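Local coordinates for protein probable cobalt-precorrin-6B C(15)-methyltransferase (decarboxylating) (Methanothermobacter thermautotrophicus, PDB 1L3I) that probably methylates C-15 of cobalt-precorrin-6B using S-adenosyl-L-methionine and then decarboxylates C-12, yielding cobalt-precorrin-7 in anaerobic cobalamin biosynthesis, at residues 5-10 against 42-47; 11-16 against 65-70; 19-24 against 157-162; 131-136 against 179-184. One frame throughout, in Å; residues are numbered along the deposited sequence.

Contact 1 (5-10 against 42-47). With SAH (S-adenosyl-L-homocysteine), chain G.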
# COMPACT_ATOMS: atom_id res chain seq x y z
N ASP A 5 -12.59 -2.52 18.23
CA ASP A 5 -13.62 -1.69 18.84
C ASP A 5 -14.12 -2.22 20.15
O ASP A 5 -15.14 -1.74 20.66
CB ASP A 5 -14.79 -1.47 17.89
CG ASP A 5 -15.50 -2.75 17.50
OD1 ASP A 5 -15.54 -3.72 18.29
OD2 ASP A 5 -16.04 -2.74 16.38
N GLU A 6 -13.47 -3.26 20.66
CA GLU A 6 -13.83 -3.84 21.94
C GLU A 6 -12.78 -3.53 23.02
O GLU A 6 -12.67 -4.25 24.02
CB GLU A 6 -14.09 -5.33 21.81
CG GLU A 6 -15.33 -5.63 21.00
CD GLU A 6 -15.67 -7.11 20.97
OE1 GLU A 6 -15.07 -7.89 21.74
OE2 GLU A 6 -16.54 -7.48 20.16
N PHE A 7 -12.02 -2.47 22.78
CA PHE A 7 -10.98 -1.96 23.68
C PHE A 7 -11.40 -0.54 24.05
O PHE A 7 -11.79 0.24 23.18
CB PHE A 7 -9.63 -1.88 22.96
CG PHE A 7 -8.96 -3.20 22.79
CD1 PHE A 7 -9.22 -4.01 21.69
CD2 PHE A 7 -8.05 -3.66 23.75
CE1 PHE A 7 -8.60 -5.24 21.55
CE2 PHE A 7 -7.42 -4.90 23.61
CZ PHE A 7 -7.70 -5.69 22.51
N ILE A 8 -11.32 -0.18 25.32
CA ILE A 8 -11.68 1.18 25.72
C ILE A 8 -10.44 2.04 25.59
O ILE A 8 -9.36 1.69 26.08
CB ILE A 8 -12.22 1.26 27.17
CG1 ILE A 8 -13.46 0.39 27.33
CG2 ILE A 8 -12.61 2.69 27.49
CD1 ILE A 8 -14.73 0.95 26.68
N LYS A 9 -10.58 3.14 24.87
CA LYS A 9 -9.46 4.05 24.68
C LYS A 9 -9.42 5.21 25.66
O LYS A 9 -10.46 5.76 26.02
CB LYS A 9 -9.49 4.61 23.26
CG LYS A 9 -8.83 3.74 22.22
CD LYS A 9 -8.58 4.54 20.95
CE LYS A 9 -9.77 4.46 20.03
NZ LYS A 9 -9.81 3.13 19.44
N ASN A 10 -8.22 5.52 26.13
CA ASN A 10 -7.97 6.66 27.00
C ASN A 10 -7.36 7.67 26.03
O ASN A 10 -6.51 7.33 25.21
CB ASN A 10 -6.99 6.28 28.11
CG ASN A 10 -6.52 7.48 28.90
OD1 ASN A 10 -5.91 8.38 28.36
ND2 ASN A 10 -6.80 7.49 30.19
N CYS A 42 2.90 -1.55 26.76
CA CYS A 42 1.59 -2.15 26.53
C CYS A 42 0.47 -1.23 26.05
O CYS A 42 -0.52 -1.72 25.51
CB CYS A 42 1.14 -2.98 27.73
SG CYS A 42 0.97 -2.11 29.28
N GLY A 43 0.64 0.08 26.22
CA GLY A 43 -0.35 1.05 25.79
C GLY A 43 -1.78 0.74 26.22
O GLY A 43 -2.04 0.64 27.41
N THR A 44 -2.68 0.62 25.25
CA THR A 44 -4.09 0.31 25.48
C THR A 44 -4.30 -1.18 25.87
O THR A 44 -5.33 -1.54 26.44
CB THR A 44 -4.92 0.67 24.23
OG1 THR A 44 -4.76 2.05 23.94
CG2 THR A 44 -6.40 0.39 24.44
N GLY A 45 -3.35 -2.03 25.52
CA GLY A 45 -3.46 -3.44 25.87
C GLY A 45 -3.72 -4.37 24.71
O GLY A 45 -3.87 -5.57 24.92
N GLY A 46 -3.71 -3.85 23.49
CA GLY A 46 -3.96 -4.68 22.32
C GLY A 46 -3.12 -5.96 22.22
O GLY A 46 -3.63 -7.02 21.90
N VAL A 47 -1.82 -5.86 22.47
CA VAL A 47 -0.94 -7.02 22.39
C VAL A 47 -1.01 -7.85 23.67
O VAL A 47 -1.04 -9.07 23.62
CB VAL A 47 0.51 -6.59 22.06
CG1 VAL A 47 1.44 -7.76 22.06
CG2 VAL A 47 0.54 -5.88 20.70
N SAH G . 0.58 -2.05 21.32
CA SAH G . -0.31 -1.32 22.23
CB SAH G . -0.10 0.22 22.13
CG SAH G . 1.35 0.66 22.50
SD SAH G . 1.69 2.42 22.45
C SAH G . -1.75 -1.68 21.90
O SAH G . -1.93 -2.50 20.98
OXT SAH G . -2.67 -1.17 22.57
C5' SAH G . 3.38 2.48 22.97
C4' SAH G . 3.54 2.50 24.45
O4' SAH G . 4.96 2.58 24.66
C3' SAH G . 2.90 3.75 25.22
O3' SAH G . 1.81 3.49 26.17
C2' SAH G . 4.18 4.36 25.84
O2' SAH G . 4.04 5.11 27.06
C1' SAH G . 5.07 3.14 25.93
N9 SAH G . 6.51 3.31 26.07
C8 SAH G . 7.38 3.99 25.19
N7 SAH G . 8.61 3.93 25.60
C5 SAH G . 8.57 3.20 26.81
C6 SAH G . 9.55 2.80 27.73
N6 SAH G . 10.84 3.10 27.57
N1 SAH G . 9.19 2.08 28.83
C2 SAH G . 7.90 1.78 28.98
N3 SAH G . 6.89 2.10 28.19
C4 SAH G . 7.28 2.81 27.11
O HOH W 1 -6.06 4.26 24.54

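Contact 2 (11-16 against 65-70). With SAH (S-adenosyl-L-homocysteine), chain G.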
# COMPACT_ATOMS: atom_id res chain seq x y z
N PRO A 11 -7.76 8.95 26.11
CA PRO A 11 -7.18 9.90 25.15
C PRO A 11 -5.65 10.15 25.14
O PRO A 11 -5.11 10.64 24.16
CB PRO A 11 -8.01 11.17 25.39
CG PRO A 11 -8.43 11.04 26.83
CD PRO A 11 -8.76 9.59 26.98
N SER A 12 -4.95 9.75 26.20
CA SER A 12 -3.51 9.97 26.28
C SER A 12 -2.68 8.71 26.03
O SER A 12 -1.46 8.73 26.16
CB SER A 12 -3.15 10.52 27.66
OG SER A 12 -3.30 9.52 28.67
N VAL A 13 -3.36 7.59 25.76
CA VAL A 13 -2.69 6.31 25.55
C VAL A 13 -2.98 5.81 24.13
O VAL A 13 -4.13 5.67 23.74
CB VAL A 13 -3.14 5.25 26.61
CG1 VAL A 13 -2.45 3.93 26.37
CG2 VAL A 13 -2.86 5.74 28.02
N PRO A 14 -1.92 5.62 23.31
CA PRO A 14 -2.13 5.14 21.94
C PRO A 14 -2.54 3.69 21.86
O PRO A 14 -2.29 2.90 22.77
CB PRO A 14 -0.78 5.40 21.29
CG PRO A 14 0.18 5.40 22.41
CD PRO A 14 -0.53 6.07 23.51
N GLY A 15 -3.27 3.36 20.81
CA GLY A 15 -3.69 1.99 20.60
C GLY A 15 -5.19 1.86 20.58
O GLY A 15 -5.90 2.85 20.67
N PRO A 16 -5.73 0.63 20.43
CA PRO A 16 -4.93 -0.60 20.34
C PRO A 16 -4.30 -0.70 18.96
O PRO A 16 -4.70 -0.01 18.03
CB PRO A 16 -5.98 -1.68 20.53
CG PRO A 16 -7.18 -1.09 19.84
CD PRO A 16 -7.16 0.35 20.34
N PRO A 65 1.28 5.76 33.56
CA PRO A 65 0.42 5.19 34.60
C PRO A 65 -0.94 4.93 33.96
O PRO A 65 -1.61 3.95 34.27
CB PRO A 65 0.32 6.32 35.61
CG PRO A 65 1.62 6.99 35.51
CD PRO A 65 1.85 7.05 34.02
N GLU A 66 -1.33 5.83 33.05
CA GLU A 66 -2.61 5.74 32.36
C GLU A 66 -2.69 4.57 31.40
O GLU A 66 -3.77 4.04 31.15
CB GLU A 66 -2.90 7.05 31.64
CG GLU A 66 -3.26 8.18 32.59
CD GLU A 66 -4.69 8.10 33.17
OE1 GLU A 66 -5.25 6.99 33.34
OE2 GLU A 66 -5.25 9.17 33.47
N ALA A 67 -1.54 4.21 30.82
CA ALA A 67 -1.50 3.07 29.91
C ALA A 67 -1.68 1.80 30.77
O ALA A 67 -2.40 0.87 30.38
CB ALA A 67 -0.18 3.03 29.19
N ILE A 68 -1.08 1.78 31.96
CA ILE A 68 -1.19 0.62 32.85
C ILE A 68 -2.63 0.45 33.33
O ILE A 68 -3.16 -0.66 33.42
CB ILE A 68 -0.23 0.75 34.05
CG1 ILE A 68 1.24 0.69 33.58
CG2 ILE A 68 -0.54 -0.32 35.09
CD1 ILE A 68 1.64 -0.62 32.93
N SER A 69 -3.28 1.59 33.59
CA SER A 69 -4.67 1.59 34.03
C SER A 69 -5.61 1.12 32.90
O SER A 69 -6.51 0.31 33.14
CB SER A 69 -5.03 3.00 34.50
OG SER A 69 -6.41 3.13 34.79
N THR A 70 -5.39 1.62 31.68
CA THR A 70 -6.20 1.26 30.50
C THR A 70 -6.07 -0.23 30.17
O THR A 70 -7.07 -0.89 29.87
CB THR A 70 -5.78 2.11 29.29
OG1 THR A 70 -5.92 3.50 29.61
CG2 THR A 70 -6.62 1.79 28.06
N SAH G . 0.58 -2.05 21.32
CA SAH G . -0.31 -1.32 22.23
CB SAH G . -0.10 0.22 22.13
CG SAH G . 1.35 0.66 22.50
SD SAH G . 1.69 2.42 22.45
C SAH G . -1.75 -1.68 21.90
O SAH G . -1.93 -2.50 20.98
OXT SAH G . -2.67 -1.17 22.57
C5' SAH G . 3.38 2.48 22.97
C4' SAH G . 3.54 2.50 24.45
O4' SAH G . 4.96 2.58 24.66
C3' SAH G . 2.90 3.75 25.22
O3' SAH G . 1.81 3.49 26.17
C2' SAH G . 4.18 4.36 25.84
O2' SAH G . 4.04 5.11 27.06
C1' SAH G . 5.07 3.14 25.93
N9 SAH G . 6.51 3.31 26.07
C8 SAH G . 7.38 3.99 25.19
N7 SAH G . 8.61 3.93 25.60
C5 SAH G . 8.57 3.20 26.81
C6 SAH G . 9.55 2.80 27.73
N6 SAH G . 10.84 3.10 27.57
N1 SAH G . 9.19 2.08 28.83
C2 SAH G . 7.90 1.78 28.98
N3 SAH G . 6.89 2.10 28.19
C4 SAH G . 7.28 2.81 27.11

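Contact 3 (19-24 against 157-162)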
# COMPACT_ATOMS: atom_id res chain seq x y z
N MSE A 19 -5.88 -4.49 14.51
CA MSE A 19 -6.17 -5.92 14.61
C MSE A 19 -5.36 -6.77 13.64
O MSE A 19 -4.77 -7.76 14.04
CB MSE A 19 -7.67 -6.19 14.42
CG MSE A 19 -8.11 -7.64 14.64
SE MSE A 19 -7.97 -8.77 13.04
CE MSE A 19 -6.77 -10.08 13.56
N GLU A 20 -5.29 -6.35 12.38
CA GLU A 20 -4.56 -7.12 11.38
C GLU A 20 -3.08 -7.19 11.72
O GLU A 20 -2.43 -8.18 11.42
CB GLU A 20 -4.77 -6.53 9.97
CG GLU A 20 -6.23 -6.44 9.51
CD GLU A 20 -6.99 -5.20 10.04
OE1 GLU A 20 -6.40 -4.32 10.70
OE2 GLU A 20 -8.18 -5.09 9.75
N VAL A 21 -2.56 -6.17 12.41
CA VAL A 21 -1.17 -6.15 12.80
C VAL A 21 -1.01 -7.05 14.02
O VAL A 21 -0.08 -7.85 14.09
CB VAL A 21 -0.67 -4.73 13.09
CG1 VAL A 21 0.72 -4.75 13.71
CG2 VAL A 21 -0.65 -3.93 11.79
N ARG A 22 -1.94 -6.96 14.97
CA ARG A 22 -1.89 -7.80 16.17
C ARG A 22 -2.00 -9.28 15.77
O ARG A 22 -1.36 -10.15 16.36
CB ARG A 22 -3.01 -7.42 17.13
CG ARG A 22 -2.84 -6.05 17.74
CD ARG A 22 -3.85 -5.78 18.82
NE ARG A 22 -5.20 -5.60 18.29
CZ ARG A 22 -6.23 -6.39 18.58
NH1 ARG A 22 -6.09 -7.43 19.40
NH2 ARG A 22 -7.41 -6.17 18.03
N CYS A 23 -2.76 -9.54 14.71
CA CYS A 23 -2.94 -10.89 14.20
C CYS A 23 -1.59 -11.43 13.73
O CYS A 23 -1.18 -12.53 14.13
CB CYS A 23 -3.93 -10.86 13.04
SG CYS A 23 -4.30 -12.43 12.23
N LEU A 24 -0.88 -10.63 12.95
CA LEU A 24 0.43 -11.02 12.43
C LEU A 24 1.45 -11.14 13.55
O LEU A 24 2.29 -12.04 13.53
CB LEU A 24 0.90 -10.06 11.33
CG LEU A 24 2.20 -10.39 10.59
CD1 LEU A 24 2.19 -11.82 10.06
CD2 LEU A 24 2.39 -9.42 9.47
N THR A 157 8.62 -6.75 7.87
CA THR A 157 7.41 -6.83 7.06
C THR A 157 6.62 -5.55 7.26
O THR A 157 6.39 -5.14 8.40
CB THR A 157 6.54 -7.99 7.46
OG1 THR A 157 7.24 -9.20 7.21
CG2 THR A 157 5.24 -8.00 6.69
N GLU A 158 6.25 -4.89 6.17
CA GLU A 158 5.48 -3.66 6.25
C GLU A 158 4.06 -3.90 5.76
O GLU A 158 3.86 -4.33 4.62
CB GLU A 158 6.12 -2.58 5.41
CG GLU A 158 5.44 -1.25 5.61
CD GLU A 158 6.38 -0.17 6.07
OE1 GLU A 158 7.57 -0.45 6.34
OE2 GLU A 158 5.91 0.99 6.14
N LEU A 159 3.09 -3.61 6.62
CA LEU A 159 1.70 -3.79 6.24
C LEU A 159 0.96 -2.50 5.95
O LEU A 159 1.00 -1.56 6.76
CB LEU A 159 0.91 -4.50 7.34
CG LEU A 159 1.18 -5.95 7.74
CD1 LEU A 159 -0.00 -6.44 8.57
CD2 LEU A 159 1.34 -6.81 6.51
N ASN A 160 0.31 -2.44 4.80
CA ASN A 160 -0.51 -1.30 4.44
C ASN A 160 -1.91 -1.90 4.36
O ASN A 160 -2.18 -2.73 3.48
CB ASN A 160 -0.09 -0.69 3.11
CG ASN A 160 0.93 0.43 3.29
OD1 ASN A 160 0.59 1.57 3.62
ND2 ASN A 160 2.20 0.10 3.08
N ILE A 161 -2.74 -1.57 5.35
CA ILE A 161 -4.10 -2.10 5.44
C ILE A 161 -5.16 -1.08 5.10
O ILE A 161 -5.07 0.08 5.51
CB ILE A 161 -4.38 -2.62 6.86
CG1 ILE A 161 -3.31 -3.61 7.27
CG2 ILE A 161 -5.76 -3.25 6.92
CD1 ILE A 161 -3.03 -3.57 8.75
N ALA A 162 -6.17 -1.53 4.36
CA ALA A 162 -7.29 -0.69 3.97
C ALA A 162 -8.54 -1.49 4.29
O ALA A 162 -8.58 -2.70 4.06
CB ALA A 162 -7.24 -0.34 2.50

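Contact 4 (131-136 against 179-184)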
# COMPACT_ATOMS: atom_id res chain seq x y z
N ILE A 131 9.83 -9.28 18.55
CA ILE A 131 9.07 -8.60 17.51
C ILE A 131 8.93 -7.13 17.91
O ILE A 131 8.46 -6.82 18.99
CB ILE A 131 7.65 -9.23 17.33
CG1 ILE A 131 7.78 -10.69 16.91
CG2 ILE A 131 6.85 -8.45 16.27
CD1 ILE A 131 6.77 -11.57 17.55
N VAL A 132 9.42 -6.25 17.07
CA VAL A 132 9.35 -4.83 17.33
C VAL A 132 8.35 -4.24 16.36
O VAL A 132 8.43 -4.49 15.16
CB VAL A 132 10.73 -4.13 17.12
CG1 VAL A 132 10.62 -2.64 17.43
CG2 VAL A 132 11.82 -4.79 17.98
N THR A 133 7.39 -3.49 16.88
CA THR A 133 6.36 -2.84 16.08
C THR A 133 6.86 -1.43 15.83
O THR A 133 7.00 -0.65 16.78
CB THR A 133 5.05 -2.75 16.87
OG1 THR A 133 4.74 -4.04 17.40
CG2 THR A 133 3.92 -2.32 15.95
N ALA A 134 7.09 -1.07 14.57
CA ALA A 134 7.60 0.25 14.23
C ALA A 134 6.73 1.13 13.34
O ALA A 134 6.35 0.73 12.25
CB ALA A 134 8.97 0.11 13.60
N ILE A 135 6.41 2.32 13.83
CA ILE A 135 5.64 3.28 13.03
C ILE A 135 6.55 4.44 12.60
O ILE A 135 6.25 5.15 11.64
CB ILE A 135 4.40 3.83 13.77
CG1 ILE A 135 4.81 4.51 15.07
CG2 ILE A 135 3.40 2.72 14.01
CD1 ILE A 135 3.66 5.19 15.75
N LEU A 136 7.66 4.63 13.32
CA LEU A 136 8.63 5.67 12.98
C LEU A 136 9.68 5.09 12.04
O LEU A 136 10.20 4.00 12.27
CB LEU A 136 9.34 6.20 14.22
CG LEU A 136 8.48 6.91 15.27
CD1 LEU A 136 9.39 7.45 16.36
CD2 LEU A 136 7.67 8.02 14.65
N VAL A 179 2.50 0.07 9.24
CA VAL A 179 3.19 -0.39 10.42
C VAL A 179 4.15 -1.49 9.97
O VAL A 179 3.79 -2.35 9.15
CB VAL A 179 2.20 -0.97 11.46
CG1 VAL A 179 2.98 -1.53 12.68
CG2 VAL A 179 1.23 0.11 11.90
N ALA A 180 5.38 -1.45 10.46
CA ALA A 180 6.35 -2.48 10.12
C ALA A 180 6.62 -3.36 11.35
O ALA A 180 6.54 -2.91 12.50
CB ALA A 180 7.66 -1.84 9.65
N LEU A 181 6.85 -4.64 11.10
CA LEU A 181 7.16 -5.58 12.17
C LEU A 181 8.56 -6.10 11.90
O LEU A 181 8.81 -6.68 10.83
CB LEU A 181 6.17 -6.76 12.20
CG LEU A 181 4.71 -6.44 12.51
CD1 LEU A 181 3.92 -7.73 12.52
CD2 LEU A 181 4.57 -5.73 13.85
N ILE A 182 9.49 -5.77 12.79
CA ILE A 182 10.88 -6.22 12.68
C ILE A 182 10.98 -7.40 13.66
O ILE A 182 10.76 -7.24 14.86
CB ILE A 182 11.88 -5.08 13.04
CG1 ILE A 182 11.76 -3.94 12.03
CG2 ILE A 182 13.31 -5.61 13.06
CD1 ILE A 182 10.63 -3.00 12.29
N TYR A 183 11.27 -8.59 13.14
CA TYR A 183 11.33 -9.77 14.00
C TYR A 183 12.58 -10.63 13.79
O TYR A 183 13.16 -10.65 12.70
CB TYR A 183 10.05 -10.59 13.84
CG TYR A 183 9.77 -11.05 12.43
CD1 TYR A 183 10.10 -12.35 12.04
CD2 TYR A 183 9.29 -10.17 11.46
CE1 TYR A 183 9.94 -12.76 10.72
CE2 TYR A 183 9.13 -10.57 10.15
CZ TYR A 183 9.48 -11.87 9.78
OH TYR A 183 9.38 -12.27 8.47
N THR A 184 12.95 -11.35 14.85
CA THR A 184 14.14 -12.20 14.87
C THR A 184 13.99 -13.65 14.40
O THR A 184 12.87 -14.15 14.18
CB THR A 184 14.81 -12.19 16.28
OG1 THR A 184 13.89 -12.70 17.25
CG2 THR A 184 15.21 -10.77 16.68

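Contact 1 (5-10 against 42-47)
Phe-7 and Thr-44 carry most of the apolar contact between the N-terminal loop and the turn that follows strand 36-40. With CG anti to its carbonyl carbon (chi1 -77°), Phe-7 leans its ring obliquely on the backbone beyond Thr-44, its CE2 being 3.7 Å from Gly-46 CA and 3.8 Å from Gly-45 O. The ring also meets Pro-16, Leu-49 and Arg-22, so it is buried. Thr-44 turns its two branches to different neighbours: CG2, anti to the backbone N, comes within 3.6 Å of Ile-8 O, whereas OG1 faces a water and Pro-14 O.

The turn from Cys-42 to Gly-45 is a type II' beta turn closed by Gly-45 N to Cys-42 O. Together with Gly-41 it forms the glycine-rich loop of the Rossmann-like methyltransferase fold, matching a GxGxxG pattern whose last glycine is Gly-46. A CB on Gly-43 or Gly-46 would collide with the bound S-adenosyl-L-homocysteine, and Gly-43 has positive phi as well.

The polar links run through a water and the ligand. Water 1 accepts from Asn-10 N at 3.0 Å and donates to Thr-44 OG1 at 2.6 Å, while that hydroxyl is also hydrogen-bonded to Pro-14 O. The N-terminal end of helix 46-52, close by, would probably help to stabilise the negative charge of the ligand carboxylate. Gly-46 N donates to SAH OXT at 3.0 Å with an N-H...O angle of 157°. Gly-45 N adds a weak bond to the same oxygen, bent to 121°.

Contact 2 (11-16 against 65-70)
The peptide group joining Glu-66 to Ala-67 turns one face to Val-13, whose CG2 sits over it at 3.6 Å from Glu-66 C and 3.5 Å from Ala-67 N. Thr-70 OG1 approaches the oxygen of this group from the same face, tilted 25° from the carbonyl plane, and donates to Glu-66 O at 2.7 Å. Thr-70 N reaches that oxygen from the opposite face in the regular helical bond, so two donors grip Glu-66 O.

Val-13 carries the contact with both methyls. Its CG1, anti to the backbone N (chi1 180°), rests 3.7 Å from Ala-67 CB, while CG2 also touches Glu-66 CB and, more distantly, Thr-70 OG1. An alanine at this position would lose both methyls and would probably leave a gap over the first turn of helix 65-77, with Ala-67 CB less firmly packed. Farther out, Ser-12 OG lies 3.9 Å from Glu-66 CB at the more exposed end of the contact.

The loop then passes along the ligand. Pro-14 CG is 3.3 Å from SAH SD, and Pro-16 CA, following a cis peptide bond, is 3.2 Å from SAH OXT. Between the prolines, Gly-15 has a positive phi at which a CB would jam against the preceding carbonyl and collide with the ligand carboxylate. From the helix, Ala-67 CB approaches SAH O3' at 3.6 Å. The N-terminal loop and helix 65-77, which follows Asp-62 of strand 57-62, therefore together line the cofactor pocket of a Rossmann-like S-adenosylmethionine-dependent methyltransferase.

Contact 3 (19-24 against 157-162)
With CG anti to the carbonyl carbon (chi1 -57°) and the chain bent at chi2 (82°), Glu-20 folds back over Ile-161. Its CB touches Ile-161 CD1 at 3.6 Å, while CD and OE1 lie beside Ile-161 CG2, the former at 3.9 Å. The contact is helix-on-sheet packing: helix 19-29 packs on strand 155-167, an outermost strand of this chain's mixed sheet; the axes of segments 19-24 and 157-162 approach to 9.9 Å and run roughly antiparallel, at 145°.

The carboxylate of Glu-20 has its strongest partner beyond the two segments, a salt bridge from OE1 to Arg-176 on the adjoining strand. An alanine in its place would keep the CB contact but would probably leave Arg-176 without its mate and Ile-161 CG2 less covered.

Further along the helix, Val-21 CG2 touches both strand residues, 3.9 Å from Ile-161 CD1 and 4.1 Å from Leu-159 CD1. Both elements also meet a second subunit: strand 155-167 pairs antiparallel with a strand of that chain, extending the sheet across the interface of the tetramer, and Cys-23 forms a disulfide with Cys-27 of that subunit.

Leu-24 completes the row on the helix. Its side chain and that of Leu-159 cross obliquely, and its CD2 methyl lies 3.9 Å from Leu-159 CD1 and 4.2 Å from Thr-157 CG2.

Contact 4 (131-136 against 179-184)
Ile-182 O is approached by two groups of the facing strand: Val-132 N donates to it at 2.8 Å with an N-H...O angle of 172°, and Ile-131 CA adds a CA-H...O contact at 3.4 Å. The reverse bond runs from Ile-182 N to Val-132 O. Two residues on, Ala-134 and Ala-180 form a second such pair, with Ala-134 N to Ala-180 O at 2.8 Å and nearly straight (179°).

Strand 170-183 thus runs antiparallel to strand 128-134 and is inserted between it and strand 155-167. This gives the strand order 3-2-1-4-5-7-6 of class I methyltransferases, with the seventh strand reversed.

One face carries Ile-131, Thr-133, Leu-181 and Tyr-183; the side chains of Thr-133 and Leu-181 run side by side, with Leu-181 covered by Leu-24 and Leu-28 of helix 19-29. Ile-131 CG1 meets Tyr-183 CB at 3.8 Å, and Thr-133 CG2, anti to the backbone N, lies tightly against Val-179 CG1 at 3.5 Å. The other face carries Val-132, Ala-134, Ala-180 and Ile-182; the last three touch helix 137-149, through Lys-140 and Ala-143. There, Ile-182 CD1 reaches diagonally to Ala-134 CB at 3.8 Å.

Overall arrangement
Contacts 1 and 2 lie on the same side of the chain's centre, their centres about 7 Å apart, and both touch S-adenosyl-L-homocysteine; the N-terminal loop supplies a segment to each, the turn leading into helix 46-52 and the start of helix 65-77 the others. Contact 3, centred about 16 Å from contact 1, begins where that loop enters helix 19-29, whose Arg-22 touches Phe-7 and Gly-46. The centre of contact 4 lies about 11 Å from that of contact 3 in their shared sheet. Along the chain contacts 1, 2 and 3 interleave; contact 4 follows contacts 1 and 2 and interleaves with contact 3. One helix thereby ties the cofactor pocket to the sheet that continues into another subunit.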